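Local coordinates for protein uronate isomerase (Bacillus halodurans C-125, PDB 3HK9) that probably interconverts D-glucuronate and D-fructuronate at a zinc-containing active site of the amidohydrolase superfamily type, at residues P21-H26 against L403-F408; I350-D355 against Y364-S369; D145-N150 against L169-L174. All coordinates share one frame; numbering follows the deposited sequence.

Contact 1 (P21-H26 against L403-F408); sequences PVTDMH and LFSRNF. With ZN (zinc ion), chain P; REL (D-glucuronic acid), chain M.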
loop_
_atom_site.group_PDB
_atom_site.type_symbol
_atom_site.label_atom_id
_atom_site.label_comp_id
_atom_site.label_asym_id
_atom_site.label_seq_id
_atom_site.Cartn_x
_atom_site.Cartn_y
_atom_site.Cartn_z
ATOM N N PRO A 21 53.579 17.005 25.176
ATOM C CA PRO A 21 53.356 18.042 26.188
ATOM C C PRO A 21 53.074 19.363 25.471
ATOM O O PRO A 21 53.746 19.713 24.493
ATOM C CB PRO A 21 54.675 18.064 26.957
ATOM C CG PRO A 21 55.124 16.635 26.871
ATOM C CD PRO A 21 54.860 16.317 25.412
ATOM N N VAL A 22 52.086 20.094 25.965
ATOM C CA VAL A 22 51.686 21.348 25.353
ATOM C C VAL A 22 52.268 22.626 25.945
ATOM O O VAL A 22 52.383 22.774 27.165
ATOM C CB VAL A 22 50.141 21.503 25.399
ATOM C CG1 VAL A 22 49.722 22.822 24.757
ATOM C CG2 VAL A 22 49.471 20.326 24.699
ATOM N N THR A 23 52.643 23.543 25.059
ATOM C CA THR A 23 53.099 24.860 25.474
ATOM C C THR A 23 51.906 25.716 25.043
ATOM O O THR A 23 51.631 25.848 23.848
ATOM C CB THR A 23 54.366 25.340 24.728
ATOM O OG1 THR A 23 55.524 24.701 25.279
ATOM C CG2 THR A 23 54.535 26.842 24.895
ATOM N N ASP A 24 51.173 26.249 26.020
ATOM C CA ASP A 24 50.000 27.085 25.760
ATOM C C ASP A 24 50.505 28.528 25.681
ATOM O O ASP A 24 50.634 29.196 26.712
ATOM C CB ASP A 24 49.015 26.934 26.917
ATOM C CG ASP A 24 47.612 27.308 26.538
ATOM O OD1 ASP A 24 47.448 28.157 25.639
ATOM O OD2 ASP A 24 46.674 26.757 27.148
ATOM N N MET A 25 50.774 29.015 24.470
ATOM C CA MET A 25 51.342 30.350 24.318
ATOM C C MET A 25 50.482 31.602 24.530
ATOM O O MET A 25 50.950 32.712 24.293
ATOM C CB MET A 25 52.120 30.439 22.993
ATOM C CG MET A 25 51.393 29.965 21.756
ATOM S SD MET A 25 50.221 31.166 21.156
ATOM C CE MET A 25 51.322 32.467 20.572
ATOM N N HIS A 26 49.238 31.427 24.969
ATOM C CA HIS A 26 48.360 32.552 25.306
ATOM C C HIS A 26 47.215 32.090 26.193
ATOM O O HIS A 26 46.349 31.323 25.768
ATOM C CB HIS A 26 47.764 33.278 24.091
ATOM C CG HIS A 26 46.816 34.384 24.474
ATOM N ND1 HIS A 26 47.174 35.409 25.326
ATOM C CD2 HIS A 26 45.512 34.595 24.168
ATOM C CE1 HIS A 26 46.134 36.199 25.531
ATOM N NE2 HIS A 26 45.111 35.728 24.840
ATOM N N LEU A 403 54.280 21.543 16.239
ATOM C CA LEU A 403 52.973 22.185 16.304
ATOM C C LEU A 403 52.501 22.603 17.697
ATOM O O LEU A 403 52.002 23.715 17.874
ATOM C CB LEU A 403 51.927 21.268 15.659
ATOM C CG LEU A 403 52.112 20.992 14.156
ATOM C CD1 LEU A 403 51.245 19.811 13.733
ATOM C CD2 LEU A 403 51.760 22.243 13.352
ATOM N N PHE A 404 52.673 21.729 18.685
ATOM C CA PHE A 404 52.214 22.014 20.039
ATOM C C PHE A 404 53.223 22.668 20.991
ATOM O O PHE A 404 52.858 23.071 22.103
ATOM C CB PHE A 404 51.684 20.721 20.669
ATOM C CG PHE A 404 50.391 20.224 20.060
ATOM C CD1 PHE A 404 49.164 20.722 20.489
ATOM C CD2 PHE A 404 50.403 19.251 19.067
ATOM C CE1 PHE A 404 47.966 20.255 19.941
ATOM C CE2 PHE A 404 49.211 18.776 18.509
ATOM C CZ PHE A 404 47.989 19.279 18.949
ATOM N N SER A 405 54.479 22.795 20.577
ATOM C CA SER A 405 55.452 23.395 21.477
ATOM C C SER A 405 56.704 24.013 20.851
ATOM O O SER A 405 56.992 25.185 21.080
ATOM C CB SER A 405 55.865 22.355 22.526
ATOM O OG SER A 405 56.705 22.924 23.513
ATOM N N ARG A 406 57.443 23.235 20.064
ATOM C CA ARG A 406 58.683 23.723 19.458
ATOM C C ARG A 406 58.597 24.924 18.522
ATOM O O ARG A 406 59.501 25.761 18.512
ATOM C CB ARG A 406 59.403 22.584 18.726
ATOM C CG ARG A 406 59.831 21.447 19.635
ATOM C CD ARG A 406 60.552 20.350 18.864
ATOM N NE ARG A 406 60.716 19.148 19.675
ATOM C CZ ARG A 406 61.211 18.000 19.223
ATOM N NH1 ARG A 406 61.599 17.890 17.958
ATOM N NH2 ARG A 406 61.303 16.954 20.035
ATOM N N ASN A 407 57.548 25.014 17.710
ATOM C CA ASN A 407 57.455 26.158 16.812
ATOM C C ASN A 407 57.416 27.446 17.622
ATOM O O ASN A 407 58.088 28.415 17.280
ATOM C CB ASN A 407 56.220 26.065 15.906
ATOM C CG ASN A 407 56.400 25.059 14.776
ATOM O OD1 ASN A 407 57.502 24.557 14.553
ATOM N ND2 ASN A 407 55.319 24.769 14.056
ATOM N N PHE A 408 56.637 27.459 18.700
ATOM C CA PHE A 408 56.557 28.659 19.524
ATOM C C PHE A 408 57.910 29.060 20.107
ATOM O O PHE A 408 58.378 30.180 19.888
ATOM C CB PHE A 408 55.569 28.485 20.677
ATOM C CG PHE A 408 55.502 29.679 21.584
ATOM C CD1 PHE A 408 54.945 30.877 21.136
ATOM C CD2 PHE A 408 56.050 29.631 22.864
ATOM C CE1 PHE A 408 54.938 32.010 21.944
ATOM C CE2 PHE A 408 56.049 30.764 23.684
ATOM C CZ PHE A 408 55.493 31.952 23.224
HETATM ZN ZN ZN P . 43.050 36.212 25.458
HETATM O O6A REL M . 42.489 40.161 24.187
HETATM C C6 REL M . 42.510 38.990 24.666
HETATM O O6B REL M . 43.497 38.441 25.187
HETATM C C5 REL M . 41.200 38.202 24.574
HETATM O O5 REL M . 41.525 36.817 24.404
HETATM C C4 REL M . 40.304 38.356 25.838
HETATM O O4 REL M . 39.980 39.758 25.946
HETATM C C3 REL M . 38.978 37.540 25.806
HETATM O O3 REL M . 38.086 37.931 26.870
HETATM C C2 REL M . 39.261 36.022 25.890
HETATM O O2 REL M . 39.005 35.501 27.186
HETATM C C1 REL M . 38.437 35.259 24.844
HETATM O O1 REL M . 38.848 34.207 24.346
HETATM O O HOH W 1 56.151 21.452 25.913
#
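Thr23 sets OG1 beside its backbone N and anti to the carbonyl carbon (chi1 -78°), which aims the hydroxyl at Ser405 and leaves CG2 to meet Phe408. Phe408 has CG anti to its backbone N, an orientation that carries the ring off the helix to Met25. The hydroxyls Thr23 OG1 and Ser405 OG lie 2.8 Å apart in a hydrogen bond that either could donate. A threonine suits this place because it serves two surroundings: its hydroxyl meets Ser405 OG and also bonds to Trp409 NE1 on the same helix, and its CG2 packs 3.8 Å from Phe408 CD2. The backbone adds a nearly straight bond, Thr23 N to Phe404 O, of 3.0 Å and 169°. That carbonyl lies in a wider, pi-type turn of the helix, consistent with its being turned toward the strand. Water 1 joins Ser405 OG, 2.9 Å away, to Pro21 O, the latter bond being weak. Further along, Met25 CB sits over one face of Phe408, 3.5 Å from the ring centroid, in a CH-pi contact. The flexible methionine chain then bends twice, bringing CE back to 3.9 Å from Phe408 CE1, while SD makes an oblique Met-aromatic contact with the same ring. At the other end Val22 CG2 comes within 4.2 Å of Phe404 CD1. His26, next after Met25, leads away from the helix and binds zinc through NE2, so this packing lies one residue before a metal ligand. Strand 22-24 runs parallel to strand 137-141, to which the backbones of Val22 and Asp24 bond; Thr23 N faces helix 393-412, the short axes of strand and helix are inclined at 61° and 6.3 Å apart at their closest, and helix 361-386 packs on Val22 and Phe404.

Contact 2 (I350-D355 against Y364-S369); sequences IPQHSD and YKWHHS. With ZN (zinc ion), chain P; REL (D-glucuronic acid), chain M.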
loop_
_atom_site.group_PDB
_atom_site.type_symbol
_atom_site.label_atom_id
_atom_site.label_comp_id
_atom_site.label_asym_id
_atom_site.label_seq_id
_atom_site.Cartn_x
_atom_site.Cartn_y
_atom_site.Cartn_z
ATOM N N ILE A 350 51.388 27.623 14.413
ATOM C CA ILE A 350 50.990 27.203 15.752
ATOM C C ILE A 350 49.471 27.110 15.695
ATOM O O ILE A 350 48.773 28.118 15.778
ATOM C CB ILE A 350 51.429 28.241 16.798
ATOM C CG1 ILE A 350 52.954 28.357 16.784
ATOM C CG2 ILE A 350 50.923 27.850 18.171
ATOM C CD1 ILE A 350 53.498 29.406 17.731
ATOM N N PRO A 351 48.941 25.885 15.559
ATOM C CA PRO A 351 47.497 25.656 15.471
ATOM C C PRO A 351 46.590 26.142 16.593
ATOM O O PRO A 351 45.459 26.537 16.319
ATOM C CB PRO A 351 47.400 24.146 15.277
ATOM C CG PRO A 351 48.565 23.638 16.064
ATOM C CD PRO A 351 49.668 24.606 15.678
ATOM N N GLN A 352 47.056 26.158 17.838
ATOM C CA GLN A 352 46.142 26.551 18.899
ATOM C C GLN A 352 46.744 27.059 20.216
ATOM O O GLN A 352 47.941 26.899 20.486
ATOM C CB GLN A 352 45.226 25.350 19.185
ATOM C CG GLN A 352 44.090 25.572 20.185
ATOM C CD GLN A 352 43.037 26.540 19.682
ATOM O OE1 GLN A 352 43.333 27.699 19.391
ATOM N NE2 GLN A 352 41.797 26.068 19.579
ATOM N N HIS A 353 45.886 27.714 21.000
ATOM C CA HIS A 353 46.208 28.209 22.337
ATOM C C HIS A 353 44.881 28.078 23.073
ATOM O O HIS A 353 43.830 28.028 22.436
ATOM C CB HIS A 353 46.725 29.663 22.333
ATOM C CG HIS A 353 45.703 30.694 21.964
ATOM N ND1 HIS A 353 45.472 31.082 20.661
ATOM C CD2 HIS A 353 44.874 31.439 22.733
ATOM C CE1 HIS A 353 44.547 32.025 20.644
ATOM N NE2 HIS A 353 44.168 32.260 21.888
ATOM N N SER A 354 44.909 27.992 24.400
ATOM C CA SER A 354 43.663 27.820 25.145
ATOM C C SER A 354 42.941 29.113 25.469
ATOM O O SER A 354 41.716 29.157 25.440
ATOM C CB SER A 354 43.920 27.081 26.455
ATOM O OG SER A 354 44.610 27.914 27.374
ATOM N N ASP A 355 43.700 30.156 25.794
ATOM C CA ASP A 355 43.114 31.442 26.161
ATOM C C ASP A 355 42.382 31.213 27.488
ATOM O O ASP A 355 41.418 31.906 27.806
ATOM C CB ASP A 355 42.105 31.890 25.096
ATOM C CG ASP A 355 42.087 33.394 24.892
ATOM O OD1 ASP A 355 42.389 34.142 25.847
ATOM O OD2 ASP A 355 41.761 33.830 23.769
ATOM N N TYR A 364 39.568 21.001 28.803
ATOM C CA TYR A 364 38.669 20.917 27.657
ATOM C C TYR A 364 39.194 21.596 26.400
ATOM O O TYR A 364 39.024 21.074 25.299
ATOM C CB TYR A 364 37.273 21.439 28.039
ATOM C CG TYR A 364 36.937 22.880 27.698
ATOM C CD1 TYR A 364 36.684 23.268 26.380
ATOM C CD2 TYR A 364 36.758 23.827 28.707
ATOM C CE1 TYR A 364 36.247 24.562 26.075
ATOM C CE2 TYR A 364 36.322 25.119 28.418
ATOM C CZ TYR A 364 36.064 25.480 27.099
ATOM O OH TYR A 364 35.609 26.746 26.807
ATOM N N LYS A 365 39.844 22.743 26.559
ATOM C CA LYS A 365 40.389 23.470 25.417
ATOM C C LYS A 365 41.348 22.585 24.620
ATOM O O LYS A 365 41.249 22.489 23.393
ATOM C CB LYS A 365 41.142 24.716 25.890
ATOM C CG LYS A 365 40.302 25.712 26.671
ATOM C CD LYS A 365 39.481 26.603 25.770
ATOM C CE LYS A 365 38.766 27.669 26.583
ATOM N NZ LYS A 365 38.062 28.651 25.716
ATOM N N TRP A 366 42.274 21.939 25.325
ATOM C CA TRP A 366 43.252 21.081 24.675
ATOM C C TRP A 366 42.734 19.711 24.264
ATOM O O TRP A 366 43.232 19.127 23.307
ATOM C CB TRP A 366 44.493 20.946 25.559
ATOM C CG TRP A 366 45.280 22.209 25.553
ATOM C CD1 TRP A 366 45.422 23.096 26.579
ATOM C CD2 TRP A 366 45.933 22.793 24.420
ATOM N NE1 TRP A 366 46.118 24.206 26.153
ATOM C CE2 TRP A 366 46.444 24.046 24.831
ATOM C CE3 TRP A 366 46.134 22.380 23.093
ATOM C CZ2 TRP A 366 47.144 24.894 23.961
ATOM C CZ3 TRP A 366 46.828 23.224 22.227
ATOM C CH2 TRP A 366 47.325 24.466 22.667
ATOM N N HIS A 367 41.742 19.191 24.978
ATOM C CA HIS A 367 41.186 17.897 24.612
ATOM C C HIS A 367 40.319 18.060 23.355
ATOM O O HIS A 367 40.408 17.260 22.426
ATOM C CB HIS A 367 40.354 17.325 25.764
ATOM C CG HIS A 367 39.677 16.029 25.435
ATOM N ND1 HIS A 367 38.469 15.963 24.774
ATOM C CD2 HIS A 367 40.044 14.745 25.673
ATOM C CE1 HIS A 367 38.117 14.699 24.623
ATOM N NE2 HIS A 367 39.055 13.940 25.160
ATOM N N HIS A 368 39.497 19.109 23.331
ATOM C CA HIS A 368 38.628 19.392 22.191
ATOM C C HIS A 368 39.451 19.744 20.958
ATOM O O HIS A 368 39.093 19.372 19.844
ATOM C CB HIS A 368 37.699 20.569 22.496
ATOM C CG HIS A 368 36.709 20.297 23.585
ATOM N ND1 HIS A 368 35.659 21.147 23.860
ATOM C CD2 HIS A 368 36.606 19.271 24.465
ATOM C CE1 HIS A 368 34.950 20.655 24.863
ATOM N NE2 HIS A 368 35.504 19.519 25.248
ATOM N N SER A 369 40.545 20.473 21.161
ATOM C CA SER A 369 41.391 20.884 20.051
ATOM C C SER A 369 42.279 19.774 19.524
ATOM O O SER A 369 42.401 19.605 18.317
ATOM C CB SER A 369 42.263 22.077 20.447
ATOM O OG SER A 369 41.501 23.266 20.506
HETATM ZN ZN ZN P . 43.050 36.212 25.458
HETATM O O6A REL M . 42.489 40.161 24.187
HETATM C C6 REL M . 42.510 38.990 24.666
HETATM O O6B REL M . 43.497 38.441 25.187
HETATM C C5 REL M . 41.200 38.202 24.574
HETATM O O5 REL M . 41.525 36.817 24.404
HETATM C C4 REL M . 40.304 38.356 25.838
HETATM O O4 REL M . 39.980 39.758 25.946
HETATM C C3 REL M . 38.978 37.540 25.806
HETATM O O3 REL M . 38.086 37.931 26.870
HETATM C C2 REL M . 39.261 36.022 25.890
HETATM O O2 REL M . 39.005 35.501 27.186
HETATM C C1 REL M . 38.437 35.259 24.844
HETATM O O1 REL M . 38.848 34.207 24.346
#
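The zinc-bearing loop 350-355 leans on helix 361-386, with Gln352 and Ser354 meeting Lys365, Trp366 and Ser369. Gln352 reaches the helix with CG anti to its backbone N (chi1 -175°) and a bend at the next bond. Its NE2 then donates to Ser369 OG over 3.0 Å, almost straight at 170° and with the acceptor in the amide plane. Ser369 OG donates in turn to Lys365 O, so a small serine hydroxyl both accepts and donates. The other amide atom, Gln352 OE1, accepts from His353 N and from Cys324 N, which should fix the amide's rotation. Trp366 fills the space between: the edge of its indole, at CH2, abuts Gln352 O at 3.3 Å, and NE1 lies 3.6 Å from Ser354 CB. Trp366 NE1 probably bonds to Asp24 OD2, and Ser354 OG approaches the same oxygen in a probable but doubtfully short bond. Lys365 lays its aliphatic chain along Ser354, CD 3.4 Å from Ser354 O, and carries NZ on to Tyr48 OH. Beyond the packing, Asp355 OD1 binds zinc at 2.2 Å, and His353 NE2 makes a weak bond to Asp355 OD2. An aspartate metal ligand on the loop at the end of the last barrel segment, following histidine ligands near the first strand, is characteristic of the amidohydrolase superfamily.

Contact 3 (D145-N150 against L169-L174); sequences DPFDDN and LRLDPL. With REL (D-glucuronic acid), chain M.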
loop_
_atom_site.group_PDB
_atom_site.type_symbol
_atom_site.label_atom_id
_atom_site.label_comp_id
_atom_site.label_asym_id
_atom_site.label_seq_id
_atom_site.Cartn_x
_atom_site.Cartn_y
_atom_site.Cartn_z
ATOM N N ASP A 145 49.435 42.417 32.351
ATOM C CA ASP A 145 49.148 43.825 32.114
ATOM C C ASP A 145 49.637 44.727 33.255
ATOM O O ASP A 145 49.026 44.779 34.322
ATOM C CB ASP A 145 47.639 43.983 31.909
ATOM C CG ASP A 145 47.220 45.419 31.717
ATOM O OD1 ASP A 145 48.079 46.247 31.358
ATOM O OD2 ASP A 145 46.017 45.709 31.916
ATOM N N PRO A 146 50.751 45.448 33.038
ATOM C CA PRO A 146 51.323 46.351 34.044
ATOM C C PRO A 146 50.431 47.561 34.350
ATOM O O PRO A 146 50.657 48.288 35.317
ATOM C CB PRO A 146 52.651 46.759 33.416
ATOM C CG PRO A 146 52.322 46.771 31.949
ATOM C CD PRO A 146 51.545 45.485 31.795
ATOM N N PHE A 147 49.420 47.775 33.518
ATOM C CA PHE A 147 48.513 48.891 33.712
ATOM C C PHE A 147 47.393 48.553 34.696
ATOM O O PHE A 147 46.654 49.436 35.129
ATOM C CB PHE A 147 47.970 49.350 32.358
ATOM C CG PHE A 147 49.028 49.945 31.472
ATOM C CD1 PHE A 147 49.519 51.221 31.724
ATOM C CD2 PHE A 147 49.596 49.199 30.445
ATOM C CE1 PHE A 147 50.566 51.748 30.969
ATOM C CE2 PHE A 147 50.647 49.716 29.681
ATOM C CZ PHE A 147 51.133 50.994 29.947
ATOM N N ASP A 148 47.270 47.274 35.045
ATOM C CA ASP A 148 46.274 46.857 36.027
ATOM C C ASP A 148 46.957 47.018 37.385
ATOM O O ASP A 148 48.063 46.507 37.596
ATOM C CB ASP A 148 45.878 45.395 35.844
ATOM C CG ASP A 148 44.869 44.935 36.884
ATOM O OD1 ASP A 148 43.699 45.367 36.822
ATOM O OD2 ASP A 148 45.246 44.151 37.778
ATOM N N ASP A 149 46.303 47.725 38.299
ATOM C CA ASP A 149 46.873 47.969 39.619
ATOM C C ASP A 149 47.208 46.700 40.391
ATOM O O ASP A 149 48.279 46.599 40.995
ATOM C CB ASP A 149 45.931 48.854 40.445
ATOM C CG ASP A 149 45.722 50.223 39.821
ATOM O OD1 ASP A 149 46.690 50.776 39.258
ATOM O OD2 ASP A 149 44.595 50.751 39.899
ATOM N N ASN A 150 46.302 45.730 40.372
ATOM C CA ASN A 150 46.536 44.482 41.087
ATOM C C ASN A 150 47.711 43.687 40.529
ATOM O O ASN A 150 48.489 43.117 41.293
ATOM C CB ASN A 150 45.275 43.618 41.072
ATOM C CG ASN A 150 44.127 44.264 41.809
ATOM O OD1 ASN A 150 44.251 44.621 42.983
ATOM N ND2 ASN A 150 43.001 44.423 41.126
ATOM N N LEU A 169 54.165 40.612 28.057
ATOM C CA LEU A 169 53.877 42.017 28.337
ATOM C C LEU A 169 52.754 42.600 27.480
ATOM O O LEU A 169 52.974 43.032 26.347
ATOM C CB LEU A 169 55.158 42.846 28.176
ATOM C CG LEU A 169 55.042 44.365 28.317
ATOM C CD1 LEU A 169 54.352 44.725 29.625
ATOM C CD2 LEU A 169 56.430 44.976 28.249
ATOM N N ARG A 170 51.551 42.616 28.047
ATOM C CA ARG A 170 50.361 43.131 27.376
ATOM C C ARG A 170 50.368 44.669 27.433
ATOM O O ARG A 170 50.523 45.253 28.507
ATOM C CB ARG A 170 49.124 42.547 28.063
ATOM C CG ARG A 170 47.830 42.725 27.302
ATOM C CD ARG A 170 47.916 42.201 25.862
ATOM N NE ARG A 170 46.645 42.441 25.194
ATOM C CZ ARG A 170 45.631 41.585 25.167
ATOM N NH1 ARG A 170 45.730 40.398 25.754
ATOM N NH2 ARG A 170 44.486 41.943 24.600
ATOM N N LEU A 171 50.184 45.321 26.284
ATOM C CA LEU A 171 50.243 46.786 26.219
ATOM C C LEU A 171 49.037 47.563 25.670
ATOM O O LEU A 171 49.192 48.711 25.241
ATOM C CB LEU A 171 51.489 47.184 25.416
ATOM C CG LEU A 171 52.821 46.581 25.892
ATOM C CD1 LEU A 171 53.911 46.746 24.837
ATOM C CD2 LEU A 171 53.225 47.246 27.188
ATOM N N ASP A 172 47.846 46.972 25.697
ATOM C CA ASP A 172 46.651 47.644 25.170
ATOM C C ASP A 172 46.468 49.107 25.604
ATOM O O ASP A 172 46.186 49.976 24.770
ATOM C CB ASP A 172 45.389 46.831 25.519
ATOM C CG ASP A 172 45.358 45.467 24.822
ATOM O OD1 ASP A 172 46.439 44.974 24.444
ATOM O OD2 ASP A 172 44.266 44.882 24.659
ATOM N N PRO A 173 46.617 49.404 26.910
ATOM C CA PRO A 173 46.447 50.797 27.350
ATOM C C PRO A 173 47.434 51.774 26.719
ATOM O O PRO A 173 47.053 52.860 26.285
ATOM C CB PRO A 173 46.609 50.699 28.868
ATOM C CG PRO A 173 46.027 49.326 29.160
ATOM C CD PRO A 173 46.668 48.493 28.068
ATOM N N LEU A 174 48.701 51.382 26.667
ATOM C CA LEU A 174 49.743 52.228 26.094
ATOM C C LEU A 174 49.506 52.514 24.616
ATOM O O LEU A 174 49.523 53.668 24.176
ATOM C CB LEU A 174 51.109 51.559 26.253
ATOM C CG LEU A 174 52.282 52.314 25.627
ATOM C CD1 LEU A 174 52.549 53.574 26.434
ATOM C CD2 LEU A 174 53.518 51.426 25.590
HETATM O O6A REL M . 42.489 40.161 24.187
HETATM C C6 REL M . 42.510 38.990 24.666
HETATM O O6B REL M . 43.497 38.441 25.187
HETATM C C5 REL M . 41.200 38.202 24.574
HETATM O O5 REL M . 41.525 36.817 24.404
HETATM C C4 REL M . 40.304 38.356 25.838
HETATM O O4 REL M . 39.980 39.758 25.946
HETATM C C3 REL M . 38.978 37.540 25.806
HETATM O O3 REL M . 38.086 37.931 26.870
HETATM C C2 REL M . 39.261 36.022 25.890
HETATM O O2 REL M . 39.005 35.501 27.186
HETATM C C1 REL M . 38.437 35.259 24.844
HETATM O O1 REL M . 38.848 34.207 24.346
#
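Phe147 offers one face of its ring to Pro173, and Leu171 CD2 stands at the ring edge, while Leu174 CB approaches obliquely. Pro173 CB lies 3.9 Å from the ring centroid, a CH-pi contact in which the rigid proline, in the first turn of helix 172-176, presents a compact surface. The aromatic ring is carried by a type I beta turn, Asp145 to Asp148, combined with an Asx turn. Pro146, second in the turn, suits it because its ring restricts phi to near the -67° found there; its CD packs 3.6 Å from Leu169 CD1, the two side chains crossing at about a right angle. The CB atoms of Asp145 and Arg170 come to 4.4 Å, after which the arginine leads away to the sugar acid. NH2 donates to REL O6A, which lies at the guanidinium edge, over 2.7 Å at 168°, and NH1 donates to REL O6B. From the side, NE and NH2 grip Asp172 OD1 and OD2, and the NE to OD1 salt bridge of 2.6 Å probably helps fix the orientation in which the guanidinium meets the ligand. A methionine in its place would probably leave the glucuronate carboxylate without its paired donors and Asp172 without its countercharge. Leu185 and Phe207 also touch Phe147. The turn itself is pinned by Phe147 N, which reaches Asp145 OD1 at 3.0 Å from above the carboxylate plane.

Overall arrangement
From the N terminus, helix 6-19 leads into strand 22-24, where contact 1 opens; it closes only at helix 393-412, so its loop holds nearly the whole barrel-like domain. Nested inside come the other two in series. Contact 3 closes a short loop through helix 149-156 and strand 165-166, tying the turn before that helix to helix 172-176 and to strand 169-170, whose Arg170 reaches the sugar acid. Contact 2 follows, closing a still shorter connection from loop 350-355 to helix 361-386. Contacts 1 and 2 touch, their centres about 10 Å apart, and both supply zinc ligands, joining first and last parts of the fold. Contact 3 lies about 24 Å from contact 1, between centres, yet all three reach one ligand.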